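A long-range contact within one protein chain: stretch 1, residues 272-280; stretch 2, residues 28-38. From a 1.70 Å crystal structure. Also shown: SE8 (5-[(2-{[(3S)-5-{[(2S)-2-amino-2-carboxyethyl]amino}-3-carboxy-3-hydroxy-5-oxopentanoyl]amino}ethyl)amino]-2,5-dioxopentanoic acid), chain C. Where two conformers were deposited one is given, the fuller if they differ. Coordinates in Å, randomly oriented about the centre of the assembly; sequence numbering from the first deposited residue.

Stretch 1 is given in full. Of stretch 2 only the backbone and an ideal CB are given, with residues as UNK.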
# COMPACT_ATOMS: atom_id res chain seq x y z
N ASN A 272 2.97 2.88 3.48
CA ASN A 272 3.29 2.10 2.30
C ASN A 272 3.38 0.58 2.49
O ASN A 272 2.92 -0.19 1.62
CB ASN A 272 4.62 2.56 1.69
CG ASN A 272 4.83 1.97 0.31
OD1 ASN A 272 3.94 2.06 -0.55
ND2 ASN A 272 5.98 1.35 0.10
N LEU A 273 4.02 0.15 3.58
CA LEU A 273 4.41 -1.29 3.60
C LEU A 273 3.26 -2.25 3.83
O LEU A 273 3.27 -3.33 3.21
CB LEU A 273 5.52 -1.54 4.62
CG LEU A 273 6.82 -0.77 4.40
CD1 LEU A 273 7.84 -1.07 5.52
CD2 LEU A 273 7.48 -0.94 3.00
N ALA A 274 2.33 -1.90 4.71
CA ALA A 274 1.25 -2.82 5.05
C ALA A 274 0.33 -3.10 3.86
O ALA A 274 -0.14 -4.23 3.69
CB ALA A 274 0.46 -2.32 6.27
N GLY A 275 0.08 -2.07 3.05
CA GLY A 275 -0.54 -2.25 1.74
C GLY A 275 -2.01 -2.59 1.75
O GLY A 275 -2.57 -2.90 0.70
N GLY A 276 -2.65 -2.52 2.93
CA GLY A 276 -3.91 -3.23 3.11
C GLY A 276 -5.09 -2.37 3.46
O GLY A 276 -5.06 -1.13 3.30
N TYR A 277 -6.13 -3.05 3.96
CA TYR A 277 -7.36 -2.39 4.34
C TYR A 277 -7.20 -1.61 5.64
O TYR A 277 -7.54 -0.42 5.70
CB TYR A 277 -8.49 -3.41 4.49
CG TYR A 277 -9.75 -2.70 4.92
CD1 TYR A 277 -10.51 -2.00 4.00
CD2 TYR A 277 -10.11 -2.65 6.28
CE1 TYR A 277 -11.65 -1.28 4.40
CE2 TYR A 277 -11.24 -1.94 6.68
CZ TYR A 277 -11.99 -1.27 5.74
OH TYR A 277 -13.12 -0.58 6.15
N LYS A 278 -6.66 -2.27 6.66
CA LYS A 278 -6.54 -1.60 7.97
C LYS A 278 -5.72 -0.31 7.92
O LYS A 278 -6.10 0.69 8.56
CB LYS A 278 -5.98 -2.56 9.03
CG LYS A 278 -7.02 -3.60 9.42
CD LYS A 278 -6.44 -4.57 10.41
CE LYS A 278 -7.55 -5.51 10.91
NZ LYS A 278 -8.47 -4.86 11.93
N SER A 279 -4.62 -0.30 7.17
CA SER A 279 -3.78 0.90 7.08
C SER A 279 -4.46 2.06 6.39
O SER A 279 -4.09 3.20 6.62
CB SER A 279 -2.48 0.63 6.33
OG SER A 279 -1.64 -0.21 7.06
N SER A 280 -5.40 1.75 5.50
CA SER A 280 -6.09 2.84 4.74
C SER A 280 -6.82 3.75 5.73
O SER A 280 -6.68 4.99 5.67
CB SER A 280 -7.03 2.30 3.63
OG SER A 280 -8.24 1.73 4.12
N UNK A 28 1.21 -11.34 -0.50
CA UNK A 28 1.69 -9.97 -0.33
C UNK A 28 1.08 -9.33 0.91
O UNK A 28 0.04 -9.76 1.37
CB UNK A 28 1.37 -9.13 -1.57
N UNK A 29 1.74 -8.29 1.44
CA UNK A 29 1.34 -7.72 2.73
C UNK A 29 -0.15 -7.38 2.78
O UNK A 29 -0.82 -7.67 3.76
CB UNK A 29 2.16 -6.46 3.02
N UNK A 30 -0.65 -6.72 1.74
CA UNK A 30 -2.03 -6.24 1.76
C UNK A 30 -3.04 -7.37 1.76
O UNK A 30 -4.10 -7.23 2.33
CB UNK A 30 -2.29 -5.33 0.56
N UNK A 31 -2.69 -8.48 1.11
CA UNK A 31 -3.56 -9.66 1.06
C UNK A 31 -3.66 -10.24 2.47
O UNK A 31 -4.74 -10.63 2.92
CB UNK A 31 -3.03 -10.70 0.07
N UNK A 32 -2.54 -10.26 3.18
CA UNK A 32 -2.56 -10.74 4.59
C UNK A 32 -3.47 -9.89 5.45
O UNK A 32 -4.28 -10.41 6.25
CB UNK A 32 -1.15 -10.73 5.19
N UNK A 33 -3.35 -8.58 5.27
CA UNK A 33 -4.18 -7.62 5.97
C UNK A 33 -5.65 -7.79 5.63
O UNK A 33 -6.51 -7.78 6.51
CB UNK A 33 -3.73 -6.20 5.64
N UNK A 34 -5.94 -7.94 4.35
CA UNK A 34 -7.33 -8.09 3.90
C UNK A 34 -7.94 -9.39 4.44
O UNK A 34 -9.10 -9.40 4.87
CB UNK A 34 -7.40 -8.07 2.37
N UNK A 35 -7.15 -10.47 4.46
CA UNK A 35 -7.66 -11.75 4.98
C UNK A 35 -8.09 -11.57 6.43
O UNK A 35 -9.21 -11.93 6.83
CB UNK A 35 -6.60 -12.85 4.87
N UNK A 36 -7.21 -10.98 7.23
CA UNK A 36 -7.54 -10.69 8.63
C UNK A 36 -8.79 -9.80 8.76
O UNK A 36 -9.70 -10.07 9.58
CB UNK A 36 -6.35 -10.01 9.31
N UNK A 37 -8.87 -8.77 7.93
CA UNK A 37 -10.00 -7.83 7.92
C UNK A 37 -11.33 -8.51 7.59
O UNK A 37 -12.41 -8.08 8.06
CB UNK A 37 -9.74 -6.71 6.91
N UNK A 38 -11.25 -9.56 6.78
CA UNK A 38 -12.43 -10.34 6.37
C UNK A 38 -12.74 -11.49 7.35
O UNK A 38 -13.67 -12.28 7.11
CB UNK A 38 -12.21 -10.91 4.97
C1 SE8 C . 11.03 -4.81 -3.20
C2 SE8 C . 11.59 -3.65 -2.43
C3 SE8 C . 11.13 -3.69 -0.98
N4 SE8 C . 9.70 -3.49 -0.83
C5 SE8 C . 9.18 -2.29 -0.61
C6 SE8 C . 7.68 -2.19 -0.64
C7 SE8 C . 7.18 -2.02 -2.07
C8 SE8 C . 5.64 -2.09 -2.06
C9 SE8 C . 4.97 -1.72 -3.38
N10 SE8 C . 5.59 -2.05 -4.51
C11 SE8 C . 4.96 -1.73 -5.77
C12 SE8 C . 4.67 -3.00 -6.56
N13 SE8 C . 4.46 -2.72 -7.98
C14 SE8 C . 5.47 -2.57 -8.89
C15 SE8 C . 6.84 -3.09 -8.57
C16 SE8 C . 7.41 -2.00 -7.70
C17 SE8 C . 8.38 -2.45 -6.64
C18 SE8 C . 9.66 -1.77 -6.72
O19 SE8 C . 11.52 -5.95 -3.01
O20 SE8 C . 10.13 -4.58 -4.04
N21 SE8 C . 11.17 -2.39 -3.08
O22 SE8 C . 9.84 -1.30 -0.38
C23 SE8 C . 7.68 -0.71 -2.65
O24 SE8 C . 7.15 0.37 -2.30
O25 SE8 C . 8.62 -0.72 -3.49
O26 SE8 C . 7.74 -3.06 -2.89
O27 SE8 C . 3.89 -1.14 -3.36
O28 SE8 C . 5.32 -2.00 -9.95
O29 SE8 C . 8.07 -3.20 -5.71
O30 SE8 C . 10.33 -1.68 -5.69
O31 SE8 C . 10.05 -1.26 -7.80

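Position 28 lies just before the helix of stretch 2, at phi/psi -143/158. Its ideal CB points sideways and has nothing of stretch 1 within 5.5 Å, so stretch 1 sets little constraint. The residue is Tyr28, at the N-cap; its backbone O accepts from the backbone N of position 32 at 3.2 Å.

At position 29 CA-to-CB points toward stretch 1. The ideal CB sits 3.3 Å from both Leu273 O and Ala274 O, leaving little room for branching; a slim, flexible chain that can turn aside would suit, or a small one. Gln29 is found. Its CB packs 3.2 Å from Ala274 O and its CG 3.2 Å from Leu273 O, while chi1 and chi2, both m, lead the end of the chain away.

Position 30 is the tightest. An ideal CB would lie 2.4 Å from Gly275 O, a clash, and CA is 3.8 Å from Gly276 CA. Phi/psi of -67/-32 is ordinary helix, so it is the contact rather than the backbone angles that calls for glycine. Gly30 fills it, and its CA makes CA-H...O contacts with Ala274 O at 3.4 Å and Gly275 O at 3.5 Å.

Positions 31 and 32 point away and sideways, with no stretch 1 atom near their ideal CB atoms; many residues would serve. They are Ala31 and Thr32.

Position 33 points toward stretch 1, its ideal CB 3.9 Å from Gly276 CA and 4.3 Å from Tyr277 N. The opening turn of the 277-280 helix presents backbone NH groups here, favouring an acceptor two bonds beyond CB, such as Asp or Asn. Asp33, with chi1 t, brings OD1 to 2.9 Å from Lys278 N in a nearly straight hydrogen bond (170°), and to 2.8 Å from Tyr277 N in a weak one (120°). Its OD2 accepts weakly from water 1 at 2.6 Å; that water accepts from Ser279 N at 3.0 Å, extending the link.

Position 34 points sideways, its ideal CB 5.2 Å from Tyr277 CB, so a modest apolar group fits. Val34 CG2 reaches 4.2 Å from Tyr277 CB.

Position 35 is out of reach and leaves the choice open; it holds Ala35. Position 36 points sideways, its ideal CB 4.9 Å from Lys278 CE, where an aliphatic group could pack. Val36 does so, its CG1 4.1 Å from Lys278 CE.

Position 37 points toward stretch 1, its ideal CB 4.1 Å from Tyr277 CD2, so a small side chain suits. Ser37 OG lies 3.5 Å from Lys278 CG and donates to Asp33 O at 2.9 Å.

Position 38 is out of reach, with nothing of stretch 1 within 5.5 Å of its ideal CB, so stretch 1 leaves the choice open; it holds Leu38, just past the helix.

Stretch 2, residues 28-38: YQGATDVAVSL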
# COMPACT_ATOMS: atom_id res chain seq x y z
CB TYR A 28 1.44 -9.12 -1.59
CG TYR A 28 0.04 -8.98 -2.09
CD1 TYR A 28 -0.48 -9.91 -3.01
CD2 TYR A 28 -0.74 -7.87 -1.75
CE1 TYR A 28 -1.77 -9.73 -3.55
CE2 TYR A 28 -2.03 -7.70 -2.27
CZ TYR A 28 -2.52 -8.61 -3.19
OH TYR A 28 -3.78 -8.47 -3.73
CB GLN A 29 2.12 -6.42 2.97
CG GLN A 29 3.63 -6.50 2.67
CD GLN A 29 4.36 -7.47 3.58
OE1 GLN A 29 4.20 -7.43 4.79
NE2 GLN A 29 5.16 -8.37 2.99
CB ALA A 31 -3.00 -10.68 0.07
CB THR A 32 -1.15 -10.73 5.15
OG1 THR A 32 -0.33 -11.54 4.30
CG2 THR A 32 -1.13 -11.36 6.56
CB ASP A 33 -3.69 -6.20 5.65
CG ASP A 33 -4.50 -5.11 6.37
OD1 ASP A 33 -5.69 -4.88 6.01
OD2 ASP A 33 -3.92 -4.47 7.30
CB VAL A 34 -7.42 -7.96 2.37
CG1 VAL A 34 -8.79 -8.44 1.82
CG2 VAL A 34 -7.18 -6.51 1.96
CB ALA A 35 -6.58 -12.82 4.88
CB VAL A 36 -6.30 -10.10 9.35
CG1 VAL A 36 -6.67 -9.48 10.72
CG2 VAL A 36 -5.19 -11.15 9.50
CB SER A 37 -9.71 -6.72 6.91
OG SER A 37 -8.62 -5.91 7.36
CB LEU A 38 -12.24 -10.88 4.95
CG LEU A 38 -12.26 -9.84 3.83
CD1 LEU A 38 -11.82 -10.46 2.54
CD2 LEU A 38 -13.65 -9.22 3.66
O HOH W 1 -2.89 -2.42 6.01
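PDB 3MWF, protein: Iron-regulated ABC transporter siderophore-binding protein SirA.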